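Local coordinates for Glucanase/chitosanase (Paenibacillus fukuinensis, PDB 4ZZ8), which probably hydrolyses beta-glucans and chitosan through its family 8 glycosidase part, while the piece here, a discoidin-type (F5/8 type C) domain, binds glucosamine, at residues A16-E21 / P47-I52; T37-A42 / Y129-F134; Q58-V63 / A109-K114. All coordinates share one frame; numbering follows the deposited sequence. Where two conformers were deposited one is given.

In the fold
All three contacts are antiparallel strand pairings in one beta-sandwich, but contact 1 lies in one sheet and contacts 2 and 3 in the other, at its two margins. Contact 1 joins the edge strand 14-17 of the five-stranded sheet to 48-54; in the four-stranded sheet contact 2 sets 39-40 on 130-137 and contact 3 sets 103-113 on 57-67. Contacts 1 and 2 touch, their centres about 9 Å apart; contact 1 reaches the bound glucosamine through Glu-21 and contact 2 through Arg-38. Contact 3 lies with its centre about 22 Å from that of contact 2. Contact 2 is the buried one and rich in side-chain hydrogen bonds; contact 1 mixes hydrogen bonds to a serine hydroxyl with aromatic faces; contact 3 relies mainly on backbone bonds, with several exposed residues.

Contact 1: A16-E21 / P47-I52; sequences ATSSIE and PQWIYI. With GCS (2-amino-2-deoxy-beta-D-glucopyranose), chain C; EDO (1,2-ethanediol), chain J.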
loop_
_atom_site.group_PDB
_atom_site.type_symbol
_atom_site.label_atom_id
_atom_site.label_comp_id
_atom_site.label_asym_id
_atom_site.label_seq_id
_atom_site.Cartn_x
_atom_site.Cartn_y
_atom_site.Cartn_z
ATOM N N ALA A 16 4.424 4.917 6.375
ATOM C CA ALA A 16 4.982 6.089 5.743
ATOM C C ALA A 16 4.489 6.196 4.365
ATOM O O ALA A 16 4.198 5.167 3.742
ATOM C CB ALA A 16 6.481 5.997 5.717
ATOM N N THR A 17 4.431 7.437 3.861
ATOM C CA THR A 17 3.943 7.697 2.490
ATOM C C THR A 17 4.865 8.604 1.735
ATOM O O THR A 17 5.557 9.455 2.346
ATOM C CB THR A 17 2.485 8.259 2.505
ATOM O OG1 THR A 17 2.499 9.468 3.229
ATOM C CG2 THR A 17 1.546 7.268 3.177
ATOM N N SER A 18 4.812 8.542 0.408
ATOM C CA SER A 18 5.503 9.495 -0.426
ATOM C C SER A 18 4.947 10.928 -0.242
ATOM O O SER A 18 5.783 11.866 -0.189
ATOM C CB SER A 18 5.431 9.134 -1.866
ATOM O OG SER A 18 4.058 8.906 -2.255
ATOM N N SER A 19 3.622 11.065 -0.088
ATOM C CA SER A 19 3.018 12.363 0.050
ATOM C C SER A 19 1.610 12.133 0.600
ATOM O O SER A 19 1.140 10.997 0.606
ATOM C CB SER A 19 2.919 13.030 -1.328
ATOM O OG SER A 19 2.098 12.327 -2.253
ATOM N N ILE A 20 0.969 13.232 0.962
ATOM C CA ILE A 20 -0.415 13.217 1.376
ATOM C C ILE A 20 -1.154 14.391 0.757
ATOM O O ILE A 20 -0.566 15.417 0.518
ATOM C CB ILE A 20 -0.564 13.240 2.925
ATOM C CG1 ILE A 20 -0.220 14.561 3.496
ATOM C CG2 ILE A 20 0.229 12.081 3.552
ATOM C CD1 ILE A 20 -0.678 14.728 4.922
ATOM N N GLU A 21 -2.414 14.216 0.456
ATOM C CA GLU A 21 -3.172 15.277 -0.194
ATOM C C GLU A 21 -3.407 16.429 0.788
ATOM O O GLU A 21 -3.244 17.621 0.378
ATOM C CB GLU A 21 -4.491 14.704 -0.691
ATOM C CG GLU A 21 -5.440 15.660 -1.352
ATOM C CD GLU A 21 -6.822 15.080 -1.591
ATOM O OE1 GLU A 21 -7.813 15.817 -1.333
ATOM O OE2 GLU A 21 -6.940 13.990 -2.150
ATOM N N PRO A 47 5.230 8.852 -9.477
ATOM C CA PRO A 47 4.870 7.664 -8.628
ATOM C C PRO A 47 4.551 8.077 -7.184
ATOM O O PRO A 47 5.077 9.098 -6.678
ATOM C CB PRO A 47 6.139 6.795 -8.656
ATOM C CG PRO A 47 6.967 7.305 -9.856
ATOM C CD PRO A 47 6.603 8.780 -10.028
ATOM N N GLN A 48 3.760 7.268 -6.508
ATOM C CA GLN A 48 3.486 7.495 -5.122
ATOM C C GLN A 48 3.522 6.157 -4.447
ATOM O O GLN A 48 3.352 5.128 -5.089
ATOM C CB GLN A 48 2.127 8.157 -4.925
ATOM C CG GLN A 48 1.953 9.520 -5.647
ATOM C CD GLN A 48 2.724 10.715 -5.153
ATOM O OE1 GLN A 48 2.782 11.750 -5.828
ATOM N NE2 GLN A 48 3.277 10.642 -4.010
ATOM N N TRP A 49 3.647 6.190 -3.139
ATOM C CA TRP A 49 3.720 4.965 -2.394
ATOM C C TRP A 49 3.303 5.088 -0.954
ATOM O O TRP A 49 3.283 6.224 -0.370
ATOM C CB TRP A 49 5.153 4.340 -2.465
ATOM C CG TRP A 49 6.266 5.235 -2.081
ATOM C CD1 TRP A 49 7.062 5.922 -2.907
ATOM C CD2 TRP A 49 6.661 5.637 -0.727
ATOM N NE1 TRP A 49 7.989 6.665 -2.204
ATOM C CE2 TRP A 49 7.780 6.510 -0.875
ATOM C CE3 TRP A 49 6.260 5.246 0.546
ATOM C CZ2 TRP A 49 8.408 7.097 0.230
ATOM C CZ3 TRP A 49 6.906 5.829 1.650
ATOM C CH2 TRP A 49 7.998 6.775 1.419
ATOM N N ILE A 50 2.954 3.931 -0.390
ATOM C CA ILE A 50 2.649 3.810 1.025
ATOM C C ILE A 50 3.284 2.503 1.467
ATOM O O ILE A 50 3.133 1.489 0.800
ATOM C CB ILE A 50 1.122 3.803 1.310
ATOM C CG1 ILE A 50 0.821 3.557 2.766
ATOM C CG2 ILE A 50 0.328 2.915 0.379
ATOM C CD1 ILE A 50 -0.599 3.929 3.140
ATOM N N TYR A 51 3.951 2.543 2.612
ATOM C CA TYR A 51 4.443 1.285 3.197
ATOM C C TYR A 51 4.045 1.179 4.644
ATOM O O TYR A 51 3.757 2.157 5.339
ATOM C CB TYR A 51 5.946 1.081 3.012
ATOM C CG TYR A 51 6.919 1.904 3.829
ATOM C CD1 TYR A 51 7.071 1.716 5.199
ATOM C CD2 TYR A 51 7.745 2.776 3.179
ATOM C CE1 TYR A 51 7.966 2.460 5.917
ATOM C CE2 TYR A 51 8.689 3.528 3.869
ATOM C CZ TYR A 51 8.735 3.398 5.242
ATOM O OH TYR A 51 9.724 4.104 5.950
ATOM N N ILE A 52 3.981 -0.068 5.040
ATOM C CA ILE A 52 3.622 -0.468 6.407
ATOM C C ILE A 52 4.838 -1.166 7.030
ATOM O O ILE A 52 5.516 -2.002 6.384
ATOM C CB ILE A 52 2.486 -1.446 6.367
ATOM C CG1 ILE A 52 1.225 -0.897 5.626
ATOM C CG2 ILE A 52 2.101 -1.909 7.769
ATOM C CD1 ILE A 52 0.327 -1.938 5.117
HETATM C C1 GCS C . -10.908 14.657 -5.359
HETATM C C2 GCS C . -10.458 14.422 -3.940
HETATM C C3 GCS C . -9.467 13.249 -3.966
HETATM C C4 GCS C . -10.079 12.064 -4.703
HETATM C C5 GCS C . -10.610 12.431 -6.080
HETATM C C6 GCS C . -11.329 11.318 -6.779
HETATM N N2 GCS C . -9.851 15.584 -3.358
HETATM O O3 GCS C . -9.126 13.029 -2.568
HETATM O O4 GCS C . -9.126 11.009 -4.744
HETATM O O5 GCS C . -11.503 13.534 -5.893
HETATM O O6 GCS C . -12.504 10.939 -6.115
HETATM C C1 EDO J . 7.782 8.941 -5.192
HETATM O O1 EDO J . 8.873 8.851 -6.123
HETATM C C2 EDO J . 7.214 10.372 -5.014
HETATM O O2 EDO J . 7.085 11.105 -6.249
#
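Ser-18 OG accepts two N-H groups from 47-52 at once, a side-chain addition to the backbone pairing where strand 14-17 gives out. Gln-48 NE2 lies 2.6 Å from Ser-18 OG, which sits 11° out of the amide plane of Gln-48, and the backbone N of Trp-49 reaches the same Ser-18 OG at 2.9 Å. The hydroxyl stands between the backbone N and the carbonyl carbon of its own residue (chi1 52°), which directs it at Trp-49 N and the Gln-48 amide. Ser-18 N in turn donates to the carbonyl of Trp-49, so main chain and side chain of one serine grip the same residue. Ser-19 OG also comes close to Gln-48 NE2, but at a poor angle; its hydrogen bond is with the backbone N of Ala-42.

The same residues lie over the Trp-49 indole. Ser-18 CB sits over the five-membered ring, 3.6 Å from its centroid and 11° off the normal, a CH-pi contact, while Thr-17 C covers the same face nearer the rim and Ala-16 O lies at the edge. Ala-16 CB likewise rests over the Tyr-51 ring, 3.8 Å from its centroid. In the backbone, Ala-16 and Tyr-51 exchange two hydrogen bonds as an antiparallel hydrogen-bonded pair. On the other face of the sheet Thr-17 CG2 lies alongside Ile-50 CG1 at 3.8 Å, both side chains pointing the same way, and there Trp-39 covers them.

Beyond the pairing, the chain carries Glu-21 to the sugar, where OE1 accepts from N2 of the glucosamine at 2.9 Å. The strand pairing belongs to the beta-sandwich of an F5/8 type C (discoidin-type) domain, a fold whose ligands are commonly bound by loops at one end, as Glu-21 does here.

Contact 2: T37-A42 / Y129-F134; sequences TRWASA and YSLWEF. With GCS (2-amino-2-deoxy-beta-D-glucopyranose), chain C; SO4 (sulfate ion), chain D.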
loop_
_atom_site.group_PDB
_atom_site.type_symbol
_atom_site.label_atom_id
_atom_site.label_comp_id
_atom_site.label_asym_id
_atom_site.label_seq_id
_atom_site.Cartn_x
_atom_site.Cartn_y
_atom_site.Cartn_z
ATOM N N THR A 37 -12.362 5.920 5.758
ATOM C CA THR A 37 -11.191 6.766 5.868
ATOM C C THR A 37 -10.113 6.267 4.903
ATOM O O THR A 37 -10.023 5.066 4.646
ATOM C CB THR A 37 -10.585 6.727 7.264
ATOM O OG1 THR A 37 -10.085 5.388 7.567
ATOM C CG2 THR A 37 -11.623 7.162 8.376
ATOM N N ARG A 38 -9.308 7.170 4.347
ATOM C CA ARG A 38 -8.379 6.797 3.326
ATOM C C ARG A 38 -7.123 7.659 3.367
ATOM O O ARG A 38 -7.117 8.852 3.677
ATOM C CB ARG A 38 -8.990 6.921 1.874
ATOM C CG ARG A 38 -9.496 8.334 1.515
ATOM C CD ARG A 38 -10.424 8.274 0.310
ATOM N NE ARG A 38 -11.007 9.625 0.116
ATOM C CZ ARG A 38 -10.542 10.574 -0.676
ATOM N NH1 ARG A 38 -9.511 10.316 -1.455
ATOM N NH2 ARG A 38 -11.151 11.799 -0.681
ATOM N N TRP A 39 -6.021 6.986 3.057
ATOM C CA TRP A 39 -4.864 7.684 2.530
ATOM C C TRP A 39 -5.171 8.222 1.158
ATOM O O TRP A 39 -5.775 7.537 0.344
ATOM C CB TRP A 39 -3.640 6.742 2.461
ATOM C CG TRP A 39 -2.402 7.307 1.767
ATOM C CD1 TRP A 39 -1.715 8.440 2.121
ATOM C CD2 TRP A 39 -1.833 6.875 0.556
ATOM N NE1 TRP A 39 -0.775 8.744 1.194
ATOM C CE2 TRP A 39 -0.795 7.769 0.228
ATOM C CE3 TRP A 39 -2.123 5.811 -0.350
ATOM C CZ2 TRP A 39 0.012 7.572 -0.897
ATOM C CZ3 TRP A 39 -1.337 5.630 -1.433
ATOM C CH2 TRP A 39 -0.252 6.506 -1.703
ATOM N N ALA A 40 -4.613 9.397 0.903
ATOM C CA ALA A 40 -4.632 9.958 -0.484
ATOM C C ALA A 40 -3.334 10.693 -0.648
ATOM O O ALA A 40 -2.910 11.471 0.231
ATOM C CB ALA A 40 -5.793 10.909 -0.663
ATOM N N SER A 41 -2.711 10.505 -1.809
ATOM C CA SER A 41 -1.414 11.149 -2.118
ATOM C C SER A 41 -1.615 12.550 -2.679
ATOM O O SER A 41 -2.748 12.992 -2.936
ATOM C CB SER A 41 -0.676 10.322 -3.165
ATOM O OG SER A 41 -1.239 10.448 -4.491
ATOM N N ALA A 42 -0.509 13.275 -2.870
ATOM C CA ALA A 42 -0.545 14.460 -3.739
ATOM C C ALA A 42 -0.938 14.082 -5.117
ATOM O O ALA A 42 -0.779 12.940 -5.549
ATOM C CB ALA A 42 0.802 15.164 -3.734
ATOM N N TYR A 129 -3.358 9.068 -5.963
ATOM C CA TYR A 129 -3.751 7.704 -5.667
ATOM C C TYR A 129 -4.339 7.695 -4.288
ATOM O O TYR A 129 -3.875 8.454 -3.414
ATOM C CB TYR A 129 -2.532 6.787 -5.665
ATOM C CG TYR A 129 -1.757 6.760 -6.951
ATOM C CD1 TYR A 129 -0.762 7.663 -7.157
ATOM C CD2 TYR A 129 -2.058 5.841 -7.965
ATOM C CE1 TYR A 129 -0.004 7.642 -8.300
ATOM C CE2 TYR A 129 -1.332 5.801 -9.125
ATOM C CZ TYR A 129 -0.295 6.705 -9.266
ATOM O OH TYR A 129 0.465 6.633 -10.443
ATOM N N SER A 130 -5.304 6.845 -4.031
ATOM C CA SER A 130 -5.966 6.825 -2.697
ATOM C C SER A 130 -6.525 5.461 -2.349
ATOM O O SER A 130 -7.097 4.807 -3.217
ATOM C CB SER A 130 -7.103 7.878 -2.679
ATOM O OG SER A 130 -7.735 7.961 -1.422
ATOM N N LEU A 131 -6.207 4.999 -1.140
ATOM C CA LEU A 131 -6.618 3.713 -0.585
ATOM C C LEU A 131 -7.449 3.908 0.669
ATOM O O LEU A 131 -6.958 4.489 1.621
ATOM C CB LEU A 131 -5.378 2.867 -0.229
ATOM C CG LEU A 131 -4.622 2.326 -1.447
ATOM C CD1 LEU A 131 -3.199 1.964 -1.052
ATOM C CD2 LEU A 131 -5.285 1.093 -2.037
ATOM N N TRP A 132 -8.656 3.369 0.697
ATOM C CA TRP A 132 -9.418 3.298 1.918
ATOM C C TRP A 132 -8.780 2.331 2.893
ATOM O O TRP A 132 -8.728 2.547 4.064
ATOM C CB TRP A 132 -10.826 2.801 1.618
ATOM C CG TRP A 132 -11.723 3.666 0.723
ATOM C CD1 TRP A 132 -12.075 3.399 -0.609
ATOM C CD2 TRP A 132 -12.331 4.922 1.042
ATOM N NE1 TRP A 132 -12.892 4.399 -1.101
ATOM C CE2 TRP A 132 -13.042 5.350 -0.129
ATOM C CE3 TRP A 132 -12.361 5.733 2.164
ATOM C CZ2 TRP A 132 -13.809 6.516 -0.120
ATOM C CZ3 TRP A 132 -13.057 6.965 2.143
ATOM C CH2 TRP A 132 -13.771 7.313 0.979
ATOM N N GLU A 133 -8.317 1.223 2.373
ATOM C CA GLU A 133 -7.620 0.201 3.144
ATOM C C GLU A 133 -6.547 -0.507 2.351
ATOM O O GLU A 133 -6.629 -0.736 1.147
ATOM C CB GLU A 133 -8.590 -0.872 3.758
ATOM C CG GLU A 133 -9.414 -0.334 4.905
ATOM C CD GLU A 133 -8.645 -0.005 6.135
ATOM O OE1 GLU A 133 -7.974 -0.898 6.786
ATOM O OE2 GLU A 133 -8.562 1.120 6.561
ATOM N N PHE A 134 -5.511 -0.903 3.096
ATOM C CA PHE A 134 -4.331 -1.684 2.604
ATOM C C PHE A 134 -4.125 -2.771 3.697
ATOM O O PHE A 134 -3.682 -2.452 4.788
ATOM C CB PHE A 134 -3.127 -0.724 2.544
ATOM C CG PHE A 134 -1.776 -1.323 2.207
ATOM C CD1 PHE A 134 -1.610 -2.655 1.824
ATOM C CD2 PHE A 134 -0.634 -0.495 2.169
ATOM C CE1 PHE A 134 -0.309 -3.142 1.549
ATOM C CE2 PHE A 134 0.635 -0.954 1.924
ATOM C CZ PHE A 134 0.819 -2.310 1.620
HETATM C C1 GCS C . -10.908 14.657 -5.359
HETATM C C2 GCS C . -10.458 14.422 -3.940
HETATM C C3 GCS C . -9.467 13.249 -3.966
HETATM C C4 GCS C . -10.079 12.064 -4.703
HETATM C C5 GCS C . -10.610 12.431 -6.080
HETATM C C6 GCS C . -11.329 11.318 -6.779
HETATM N N2 GCS C . -9.851 15.584 -3.358
HETATM O O3 GCS C . -9.126 13.029 -2.568
HETATM O O4 GCS C . -9.126 11.009 -4.744
HETATM O O5 GCS C . -11.503 13.534 -5.893
HETATM O O6 GCS C . -12.504 10.939 -6.115
HETATM S S SO4 D . -13.170 11.817 2.509
HETATM O O1 SO4 D . -13.449 12.057 1.129
HETATM O O2 SO4 D . -14.332 11.396 3.250
HETATM O O3 SO4 D . -12.146 10.754 2.547
HETATM O O4 SO4 D . -12.613 12.995 3.125
#
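The Trp-132 indole carries Arg-38 CD over one face, 3.5 Å from the centroid of the six-membered ring and 11° off its normal, with Thr-37 O at its edge. The guanidinium plane is turned 66° from the ring and Arg-38 CZ lies 5.4 Å from the same centroid, too long for more than a weak cation-pi attraction; the CD methylene makes the CH-pi contact. Around the guanidinium edge stand Ser-130 OG, a sulfate oxygen and glucosamine O3. Arg-38 NH1 donates to Ser-130 OG at 2.9 Å, while NH1 and NH2 both reach O3 of the sugar; NE and NH2 bind the sulfate ion, probably from the crystallisation liquor. The third flat group, Trp-39, has Tyr-129 O over one face and Leu-131 CD1 at its edge.

Ser-130 is the second-shell link: with OG anti to the backbone N (chi1 -177°), it donates to Trp-39 O at 2.7 Å while accepting from the arginine. Leu-131 N reaches that carbonyl from the opposite face of its plane. Further along, Ser-41 OG accepts from Tyr-129 N at 2.9 Å. With Glu-21, Glu-68 and Tyr-43 also bonded to the glucosamine, the arrangement is a loop-end sugar site of a discoidin-type, carbohydrate-binding beta-sandwich.

Contact 3: Q58-V63 / A109-K114; sequences QSISRV and AATNAK
An antiparallel pairing at the margin of the four-stranded sheet joins strand 57-67 to the outermost strand 103-113; the axes of the two short segments come within 4.4 Å, their N-to-C directions 142° apart. Gln-58 and Ala-113 form one hydrogen-bonded pair: Gln-58 N donates to Ala-113 O at 2.8 Å with a nearly straight N-H (168°), and Ala-113 N returns a more bent bond to Gln-58 O. Ile-60 and Thr-111 form the next, with Ile-60 N 2.9 Å from Thr-111 O. Between them Ser-59 and Asn-112 make a non-hydrogen-bonded pair, bridged on the exposed face by a water 2.8 Å from Ser-59 OG that donates to Asn-112 OD1.

On the inner face of this beta-sandwich, Ile-60 CD1 touches Ala-113 CB at 3.7 Å. Its CG1 stands between the backbone N and carbonyl carbon (chi1 65°), and the extended chain beyond it brings CD1 to the alanine methyl, where Val-79 of the other sheet meets both residues. Thr-111 OG1 donates to Asn-112 O within its own strand. On the other edge of strand 57-67, Ser-61 and Arg-62 both face Tyr-137 of strand 130-137 in a classic beta bulge. Ser-61 CB packs against Ala-110, and Ser-61 OG hydrogen-bonds to Gly-138 O.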
loop_
_atom_site.group_PDB
_atom_site.type_symbol
_atom_site.label_atom_id
_atom_site.label_comp_id
_atom_site.label_asym_id
_atom_site.label_seq_id
_atom_site.Cartn_x
_atom_site.Cartn_y
_atom_site.Cartn_z
ATOM N N GLN A 58 7.238 -11.168 9.205
ATOM C CA GLN A 58 6.021 -11.984 9.085
ATOM C C GLN A 58 6.131 -12.747 7.780
ATOM O O GLN A 58 6.672 -12.202 6.829
ATOM C CB GLN A 58 4.775 -11.135 9.013
ATOM C CG GLN A 58 4.473 -10.479 10.320
ATOM C CD GLN A 58 3.870 -11.432 11.314
ATOM O OE1 GLN A 58 3.488 -12.575 11.034
ATOM N NE2 GLN A 58 3.828 -10.947 12.528
ATOM N N SER A 59 5.573 -13.923 7.718
ATOM C CA SER A 59 5.339 -14.598 6.428
ATOM C C SER A 59 4.010 -14.126 5.871
ATOM O O SER A 59 2.975 -14.405 6.476
ATOM C CB SER A 59 5.398 -16.151 6.616
ATOM O OG SER A 59 5.096 -16.773 5.387
ATOM N N ILE A 60 4.024 -13.432 4.701
ATOM C CA ILE A 60 2.841 -12.924 4.069
ATOM C C ILE A 60 2.631 -13.493 2.659
ATOM O O ILE A 60 3.635 -13.843 2.015
ATOM C CB ILE A 60 2.867 -11.399 4.048
ATOM C CG1 ILE A 60 3.999 -10.856 3.186
ATOM C CG2 ILE A 60 2.994 -10.848 5.496
ATOM C CD1 ILE A 60 3.927 -9.328 2.984
ATOM N N SER A 61 1.371 -13.624 2.234
ATOM C CA SER A 61 1.080 -14.129 0.898
ATOM C C SER A 61 -0.050 -13.460 0.248
ATOM O O SER A 61 -0.408 -13.821 -0.872
ATOM C CB SER A 61 0.874 -15.716 0.983
ATOM O OG SER A 61 -0.269 -15.980 1.737
ATOM N N ARG A 62 -0.674 -12.466 0.885
ATOM C CA ARG A 62 -1.878 -11.909 0.339
ATOM C C ARG A 62 -1.964 -10.457 0.783
ATOM O O ARG A 62 -1.670 -10.148 1.962
ATOM C CB ARG A 62 -3.137 -12.573 0.844
ATOM C CG ARG A 62 -4.421 -12.064 0.208
ATOM C CD ARG A 62 -5.563 -13.080 0.294
ATOM N NE ARG A 62 -6.155 -13.113 1.610
ATOM C CZ ARG A 62 -7.286 -12.501 1.974
ATOM N NH1 ARG A 62 -7.967 -11.709 1.135
ATOM N NH2 ARG A 62 -7.722 -12.673 3.217
ATOM N N VAL A 63 -2.355 -9.603 -0.158
ATOM C CA VAL A 63 -2.680 -8.187 0.116
ATOM C C VAL A 63 -4.020 -7.878 -0.434
ATOM O O VAL A 63 -4.314 -8.207 -1.620
ATOM C CB VAL A 63 -1.563 -7.285 -0.461
ATOM C CG1 VAL A 63 -1.961 -5.821 -0.555
ATOM C CG2 VAL A 63 -0.263 -7.420 0.267
ATOM N N ALA A 109 3.638 -15.606 -3.815
ATOM C CA ALA A 109 4.363 -16.618 -3.116
ATOM C C ALA A 109 4.640 -16.209 -1.709
ATOM O O ALA A 109 5.198 -15.116 -1.465
ATOM C CB ALA A 109 5.643 -16.961 -3.809
ATOM N N ALA A 110 4.323 -17.067 -0.699
ATOM C CA ALA A 110 4.571 -16.631 0.659
ATOM C C ALA A 110 6.018 -16.209 0.889
ATOM O O ALA A 110 6.994 -16.918 0.503
ATOM C CB ALA A 110 4.206 -17.757 1.668
ATOM N N THR A 111 6.247 -15.129 1.619
ATOM C CA THR A 111 7.554 -14.599 1.807
ATOM C C THR A 111 7.651 -13.931 3.192
ATOM O O THR A 111 6.696 -13.278 3.642
ATOM C CB THR A 111 7.925 -13.545 0.718
ATOM O OG1 THR A 111 9.244 -13.045 0.960
ATOM C CG2 THR A 111 6.891 -12.438 0.624
ATOM N N ASN A 112 8.839 -14.003 3.781
ATOM C CA ASN A 112 9.142 -13.160 4.896
ATOM C C ASN A 112 9.096 -11.692 4.441
ATOM O O ASN A 112 9.575 -11.392 3.348
ATOM C CB ASN A 112 10.504 -13.404 5.437
ATOM C CG ASN A 112 10.536 -14.696 6.289
ATOM O OD1 ASN A 112 9.513 -15.298 6.509
ATOM N ND2 ASN A 112 11.678 -15.079 6.738
ATOM N N ALA A 113 8.632 -10.814 5.333
ATOM C CA ALA A 113 8.592 -9.352 5.048
ATOM C C ALA A 113 8.543 -8.643 6.404
ATOM O O ALA A 113 7.872 -9.140 7.310
ATOM C CB ALA A 113 7.404 -8.965 4.234
ATOM N N LYS A 114 9.367 -7.603 6.580
ATOM C CA LYS A 114 9.170 -6.692 7.712
ATOM C C LYS A 114 8.388 -5.465 7.299
ATOM O O LYS A 114 7.686 -4.884 8.108
ATOM C CB LYS A 114 10.455 -6.226 8.348
ATOM C CG LYS A 114 10.158 -5.793 9.762
ATOM C CD LYS A 114 11.165 -4.855 10.341
ATOM C CE LYS A 114 10.523 -3.979 11.401
ATOM N NZ LYS A 114 11.549 -3.581 12.394
HETATM O O HOH W 1 7.791 -17.212 4.731
#